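Local coordinates for sugar ABC transporter substrate-binding protein, BlMnBP1 (Bifidobacterium animalis subsp. lactis ATCC 27673, PDB 6I5R) that binds mannobiose as one of two extracellular solute-binding proteins of an ABC transporter that probably delivers manno-oligosaccharides from beta-mannan to the cell, at residues N394-S397 with D398-L401; M429-W432 with N433-A437. One frame throughout, in Å; residues are numbered along the deposited sequence.

Contact 1: N394-S397 with D398-L401. With ZN (zinc ion), chain J.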
ATOM      1  N   ASN A 394      -7.261  17.350   1.515  1.00 16.78           N
ATOM      2  CA  ASN A 394      -8.415  18.174   1.819  1.00 16.39           C
ATOM      3  C   ASN A 394      -9.581  17.897   0.881  1.00 19.15           C
ATOM      4  O   ASN A 394     -10.737  17.870   1.308  1.00 16.39           O
ATOM      5  CB  ASN A 394      -8.009  19.640   1.751  1.00 21.84           C
ATOM      6  CG  ASN A 394      -7.087  20.044   2.888  1.00 21.93           C
ATOM      7  OD1 ASN A 394      -6.748  19.248   3.789  1.00 24.04           O
ATOM      8  ND2 ASN A 394      -6.615  21.265   2.809  1.00 24.37           N
ATOM      9  N   VAL A 395      -9.306  17.714  -0.405  1.00 16.39           N
ATOM     10  CA  VAL A 395     -10.377  17.320  -1.312  1.00 17.77           C
ATOM     11  C   VAL A 395     -10.885  15.943  -0.932  1.00 16.39           C
ATOM     12  O   VAL A 395     -12.084  15.657  -1.030  1.00 16.39           O
ATOM     13  CB  VAL A 395      -9.877  17.352  -2.769  1.00 18.10           C
ATOM     14  CG1 VAL A 395     -10.915  16.748  -3.715  1.00 16.39           C
ATOM     15  CG2 VAL A 395      -9.492  18.787  -3.178  1.00 17.15           C
ATOM     16  N   ASN A 396      -9.968  15.057  -0.548  1.00 16.39           N
ATOM     17  CA  ASN A 396     -10.329  13.702  -0.143  1.00 17.66           C
ATOM     18  C   ASN A 396     -11.278  13.725   1.044  1.00 16.39           C
ATOM     19  O   ASN A 396     -12.305  13.033   1.067  1.00 27.80           O
ATOM     20  CB  ASN A 396      -9.072  12.949   0.242  1.00 19.28           C
ATOM     21  CG  ASN A 396      -8.877  11.717  -0.535  1.00 19.56           C
ATOM     22  OD1 ASN A 396      -9.833  11.162  -1.094  1.00 22.33           O
ATOM     23  ND2 ASN A 396      -7.632  11.244  -0.560  1.00 18.34           N
ATOM     24  N   SER A 397     -10.917  14.491   2.069  1.00 19.85           N
ATOM     25  CA  SER A 397     -11.764  14.617   3.241  1.00 22.99           C
ATOM     26  C   SER A 397     -13.124  15.213   2.882  1.00 24.45           C
ATOM     27  O   SER A 397     -14.176  14.642   3.214  1.00 24.27           O
ATOM     28  CB  SER A 397     -11.029  15.465   4.275  1.00 20.74           C
ATOM     29  OG  SER A 397     -11.865  15.760   5.362  1.00 30.31           O
ATOM     30  N   ASP A 398     -13.143  16.336   2.168  1.00 18.91           N
ATOM     31  CA  ASP A 398     -14.418  16.991   1.903  1.00 17.65           C
ATOM     32  C   ASP A 398     -15.309  16.164   0.963  1.00 23.07           C
ATOM     33  O   ASP A 398     -16.546  16.208   1.070  1.00 21.37           O
ATOM     34  CB  ASP A 398     -14.156  18.389   1.335  1.00 22.73           C
ATOM     35  CG  ASP A 398     -13.517  19.354   2.357  1.00 28.59           C
ATOM     36  OD1 ASP A 398     -13.569  19.105   3.614  1.00 21.37           O
ATOM     37  OD2 ASP A 398     -12.952  20.384   1.876  1.00 25.10           O
ATOM     38  N   SER A 399     -14.708  15.390   0.048  1.00 16.39           N
ATOM     39  CA  SER A 399     -15.470  14.545  -0.849  1.00 18.94           C
ATOM     40  C   SER A 399     -16.033  13.324  -0.151  1.00 17.76           C
ATOM     41  O   SER A 399     -16.979  12.717  -0.665  1.00 18.18           O
ATOM     42  CB  SER A 399     -14.589  14.062  -1.992  1.00 16.39           C
ATOM     43  OG  SER A 399     -13.702  13.064  -1.513  1.00 16.39           O
ATOM     44  N   GLU A 400     -15.411  12.910   0.945  1.00 16.39           N
ATOM     45  CA  GLU A 400     -15.727  11.674   1.656  1.00 21.82           C
ATOM     46  C   GLU A 400     -15.404  10.428   0.839  1.00 25.61           C
ATOM     47  O   GLU A 400     -15.963   9.358   1.094  1.00 17.24           O
ATOM     48  CB  GLU A 400     -17.201  11.661   2.100  1.00 23.78           C
ATOM     49  CG  GLU A 400     -17.564  12.820   3.056  1.00 24.10           C
ATOM     50  CD  GLU A 400     -17.116  12.573   4.465  1.00 23.59           C
ATOM     51  OE1 GLU A 400     -17.825  13.016   5.403  1.00 29.02           O
ATOM     52  OE2 GLU A 400     -16.037  11.964   4.648  1.00 27.96           O
ATOM     53  N   LEU A 401     -14.524  10.542  -0.160  1.00 22.32           N
ATOM     54  CA  LEU A 401     -14.174   9.404  -1.001  1.00 16.39           C
ATOM     55  C   LEU A 401     -12.932   8.677  -0.526  1.00 22.02           C
ATOM     56  O   LEU A 401     -12.757   7.491  -0.843  1.00 16.39           O
ATOM     57  CB  LEU A 401     -13.933   9.859  -2.436  1.00 20.40           C
ATOM     58  CG  LEU A 401     -15.157  10.371  -3.168  1.00 19.18           C
ATOM     59  CD1 LEU A 401     -14.789  10.611  -4.616  1.00 18.61           C
ATOM     60  CD2 LEU A 401     -16.250   9.374  -3.124  1.00 19.00           C
TER
HETATM   61 ZN    ZN J 510      -5.113  19.219   5.376  0.62 21.47          ZN
HETATM   62  O   HOH W   1     -13.888  13.637   6.148  1.00 34.23           O
HETATM   63  O   HOH W   2      -6.403  20.915   5.447  1.00 16.75           O
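Ser399 reaches back along helix 391-399 to the carbonyl of Asn396, its OG donating to Asn396 O at 2.9 Å from above the carbonyl plane. The hydroxyl stands between the backbone N and the carbonyl carbon of its own residue (chi1 74°), which aims it at the last turn. On this buried side Val395 O takes the backbone N of Ser399 at 2.8 Å, and Ser399 OG also accepts from Leu401 N at 3.0 Å, forming an ST turn. The helix ends here: Glu400, with positive phi, leaves the helical path, its N held by Ser397 O and only weakly by Asn396 O. With an alanine here the hydroxyl is gone, and Leu401 N would probably be left without its acceptor and Asn396 O without this donor, setting the chain after the helix freer to shift. Asn396 OD1 accepts from Ile403 N, and Trp436 of helix 425-443 packs against this side. The exposed flank is looser and wet. Ser397 OG and Glu400 OE2 do not touch but share a water, which lies 3.0 Å from Ser397 OG and donates to the carboxylate. Asp398 turns its OD2 to Asn443. Toward the start of the segment Asn394 gives OD1 to a zinc ion at 2.3 Å, a site completed by Asp107, Ser109, Asp390 and water.

Contact 2: M429-W432 with N433-A437. With ZN (zinc ion), chain E.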
ATOM      1  N   MET A 429     -19.536   5.827 -10.982  1.00 16.39           N
ATOM      2  CA  MET A 429     -18.501   6.828 -11.162  1.00 16.39           C
ATOM      3  C   MET A 429     -19.095   8.230 -11.202  1.00 16.39           C
ATOM      4  O   MET A 429     -18.482   9.175 -10.712  1.00 16.39           O
ATOM      5  CB  MET A 429     -17.713   6.531 -12.422  1.00 16.79           C
ATOM      6  CG  MET A 429     -16.961   5.212 -12.344  1.00 16.39           C
ATOM      7  SD  MET A 429     -15.597   5.161 -11.159  1.00 16.39           S
ATOM      8  CE  MET A 429     -16.346   4.330  -9.774  1.00 16.39           C
ATOM      9  N   ASP A 430     -20.305   8.371 -11.751  1.00 16.39           N
ATOM     10  CA  ASP A 430     -20.977   9.662 -11.750  1.00 16.39           C
ATOM     11  C   ASP A 430     -21.279  10.125 -10.334  1.00 17.17           C
ATOM     12  O   ASP A 430     -21.099  11.306 -10.024  1.00 16.39           O
ATOM     13  CB  ASP A 430     -22.270   9.601 -12.576  1.00 16.39           C
ATOM     14  CG  ASP A 430     -22.947  10.949 -12.697  1.00 23.40           C
ATOM     15  OD1 ASP A 430     -22.268  11.943 -13.056  1.00 23.41           O
ATOM     16  OD2 ASP A 430     -24.161  10.997 -12.454  1.00 17.15           O
ATOM     17  N   GLU A 431     -21.737   9.221  -9.460  1.00 16.39           N
ATOM     18  CA  GLU A 431     -21.946   9.601  -8.057  1.00 16.39           C
ATOM     19  C   GLU A 431     -20.657  10.126  -7.435  1.00 16.39           C
ATOM     20  O   GLU A 431     -20.645  11.182  -6.793  1.00 16.39           O
ATOM     21  CB  GLU A 431     -22.484   8.427  -7.236  1.00 17.21           C
ATOM     22  CG  GLU A 431     -22.967   8.854  -5.838  1.00 23.41           C
ATOM     23  CD  GLU A 431     -23.101   7.709  -4.838  1.00 19.27           C
ATOM     24  OE1 GLU A 431     -22.795   6.522  -5.120  1.00 17.93           O
ATOM     25  OE2 GLU A 431     -23.537   7.999  -3.709  1.00 16.39           O
ATOM     26  N   TRP A 432     -19.557   9.393  -7.599  1.00 16.46           N
ATOM     27  CA  TRP A 432     -18.292   9.869  -7.049  1.00 16.39           C
ATOM     28  C   TRP A 432     -17.883  11.212  -7.655  1.00 16.39           C
ATOM     29  O   TRP A 432     -17.380  12.085  -6.952  1.00 16.39           O
ATOM     30  CB  TRP A 432     -17.179   8.843  -7.277  1.00 16.39           C
ATOM     31  CG  TRP A 432     -17.350   7.478  -6.684  1.00 16.39           C
ATOM     32  CD1 TRP A 432     -18.475   6.930  -6.138  1.00 16.39           C
ATOM     33  CD2 TRP A 432     -16.328   6.469  -6.589  1.00 16.39           C
ATOM     34  NE1 TRP A 432     -18.209   5.649  -5.717  1.00 16.39           N
ATOM     35  CE2 TRP A 432     -16.908   5.338  -5.991  1.00 16.71           C
ATOM     36  CE3 TRP A 432     -14.982   6.415  -6.975  1.00 20.08           C
ATOM     37  CZ2 TRP A 432     -16.192   4.170  -5.762  1.00 16.39           C
ATOM     38  CZ3 TRP A 432     -14.272   5.265  -6.748  1.00 17.88           C
ATOM     39  CH2 TRP A 432     -14.871   4.155  -6.147  1.00 16.39           C
ATOM     40  N   ASN A 433     -18.027  11.374  -8.973  1.00 16.95           N
ATOM     41  CA  ASN A 433     -17.594  12.615  -9.605  1.00 16.39           C
ATOM     42  C   ASN A 433     -18.303  13.826  -9.009  1.00 16.39           C
ATOM     43  O   ASN A 433     -17.702  14.892  -8.862  1.00 16.39           O
ATOM     44  CB  ASN A 433     -17.839  12.556 -11.117  1.00 20.96           C
ATOM     45  CG  ASN A 433     -16.745  11.817 -11.842  1.00 19.33           C
ATOM     46  OD1 ASN A 433     -15.591  11.842 -11.422  1.00 16.39           O
ATOM     47  ND2 ASN A 433     -17.094  11.165 -12.946  1.00 17.44           N
ATOM     48  N   GLN A 434     -19.601  13.703  -8.711  1.00 16.45           N
ATOM     49  CA  GLN A 434     -20.350  14.860  -8.221  1.00 18.77           C
ATOM     50  C   GLN A 434     -19.882  15.261  -6.820  1.00 18.59           C
ATOM     51  O   GLN A 434     -19.733  16.459  -6.516  1.00 16.39           O
ATOM     52  CB  GLN A 434     -21.856  14.539  -8.287  1.00 20.66           C
ATOM     53  CG  GLN A 434     -22.356  14.517  -9.732  1.00 24.08           C
ATOM     54  CD  GLN A 434     -23.595  13.667 -10.012  1.00 29.53           C
ATOM     55  OE1 GLN A 434     -24.140  12.996  -9.127  1.00 34.96           O
ATOM     56  NE2 GLN A 434     -24.033  13.692 -11.269  1.00 31.74           N
ATOM     57  N   LYS A 435     -19.568  14.275  -5.978  1.00 16.39           N
ATOM     58  CA  LYS A 435     -19.029  14.567  -4.657  1.00 16.39           C
ATOM     59  C   LYS A 435     -17.620  15.127  -4.759  1.00 20.36           C
ATOM     60  O   LYS A 435     -17.267  16.071  -4.040  1.00 16.39           O
ATOM     61  CB  LYS A 435     -19.035  13.314  -3.781  1.00 21.93           C
ATOM     62  CG  LYS A 435     -20.460  12.868  -3.406  1.00 21.34           C
ATOM     63  CD  LYS A 435     -20.529  11.636  -2.523  1.00 17.43           C
ATOM     64  CE  LYS A 435     -21.993  11.254  -2.259  1.00 20.96           C
ATOM     65  NZ  LYS A 435     -22.115   9.937  -1.554  1.00 21.96           N
ATOM     66  N   TRP A 436     -16.793  14.551  -5.638  1.00 16.39           N
ATOM     67  CA  TRP A 436     -15.440  15.065  -5.823  1.00 16.39           C
ATOM     68  C   TRP A 436     -15.468  16.458  -6.417  1.00 17.78           C
ATOM     69  O   TRP A 436     -14.731  17.343  -5.976  1.00 16.39           O
ATOM     70  CB  TRP A 436     -14.659  14.141  -6.744  1.00 16.39           C
ATOM     71  CG  TRP A 436     -13.224  14.388  -6.790  1.00 20.25           C
ATOM     72  CD1 TRP A 436     -12.551  15.102  -7.735  1.00 16.99           C
ATOM     73  CD2 TRP A 436     -12.244  13.873  -5.900  1.00 16.39           C
ATOM     74  NE1 TRP A 436     -11.207  15.077  -7.476  1.00 16.39           N
ATOM     75  CE2 TRP A 436     -10.995  14.328  -6.349  1.00 16.39           C
ATOM     76  CE3 TRP A 436     -12.304  13.094  -4.745  1.00 16.39           C
ATOM     77  CZ2 TRP A 436      -9.822  14.034  -5.692  1.00 16.39           C
ATOM     78  CZ3 TRP A 436     -11.148  12.800  -4.108  1.00 16.94           C
ATOM     79  CH2 TRP A 436      -9.918  13.277  -4.569  1.00 16.39           C
ATOM     80  N   ALA A 437     -16.343  16.668  -7.397  1.00 16.39           N
ATOM     81  CA  ALA A 437     -16.402  17.944  -8.090  1.00 16.66           C
ATOM     82  C   ALA A 437     -16.704  19.085  -7.122  1.00 22.95           C
ATOM     83  O   ALA A 437     -16.113  20.163  -7.239  1.00 16.39           O
ATOM     84  CB  ALA A 437     -17.427  17.858  -9.216  1.00 19.24           C
TER
HETATM   85 ZN    ZN E 505     -22.935   6.571  -2.477  1.00 20.09          ZN
HETATM   86  O   HOH W   3     -19.698  11.613 -14.223  1.00 26.47           O
HETATM   87  O   HOH W   4     -23.186  12.654  -6.161  1.00 25.71           O
HETATM   88  O   HOH W   5     -23.342   7.409  -0.604  1.00 20.06           O
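Glu431 and Lys435, one turn apart on helix 425-443, run side by side and point the same way, their extended chains ending in a salt bridge of 3.2 Å between Lys435 NZ and Glu431 OE2. The ammonium comes from above the carboxylate plane, 46° out of it. The same Glu431 OE2 binds a zinc ion at 2.0 Å, while OE1 lies 2.6 Å from the metal and pairs with Arg423. Beside them Asp430 and Gln434 are set differently: the two side chains cross at a slant, with carboxylate and amide planes 76° apart, and Gln434 NE2 sits 2.9 Å from Asp430 OD2. One water donates to both Glu431 O and Gln434 OE1; another gives a hydrogen to Asp430 OD1 and takes one from Asn433 ND2, linking these neighbouring turns. Asn433 turns its OD1 to Phe229 N. The inward side is aromatic. Met429 CE lies 3.6 Å above one face of the Trp432 indole, offset toward its rim, and Tyr244 and Phe229 meet Trp432 edge-to-face. Trp436 swings away from Trp432, with CG anti to its backbone N (chi1 -168°), to meet Phe229 edge-to-face, its NE1 donating to Leu222 O. Backbone i to i+4 bonds carry the helix, that of Lys435 N to Glu431 O weak, that of Trp436 N to Trp432 O 2.9 Å. The helix is thus amphipathic, with tryptophans against the body of the protein and charged groups outward. With zinc, Arg423 and Lys435 all meeting it, the Glu431 carboxylate is likely to stay ionised, and its charge probably helps the metal and the two cationic groups sit close together.

Overall arrangement
Contacts 1 and 2 lie in series along the C-terminal part of the chain, their centres 11 Å apart, and Trp436 is what joins them. Its indole meets the end of helix 391-399 at Leu401 CD1, 3.5 Å from Trp436 CE3, and at Val395 CG1, 3.5 Å from Trp436 CZ2. Phe229 adds a second connection, touching Leu401 in contact 1 and both tryptophans of contact 2. Each contact carries its own zinc ion, through Asn394 in one and Glu431 in the other. Neither supplies a residue of the sugar pocket, which includes Trp198, Trp265 and Trp285; the two belong to the helical packing of the solute-binding fold.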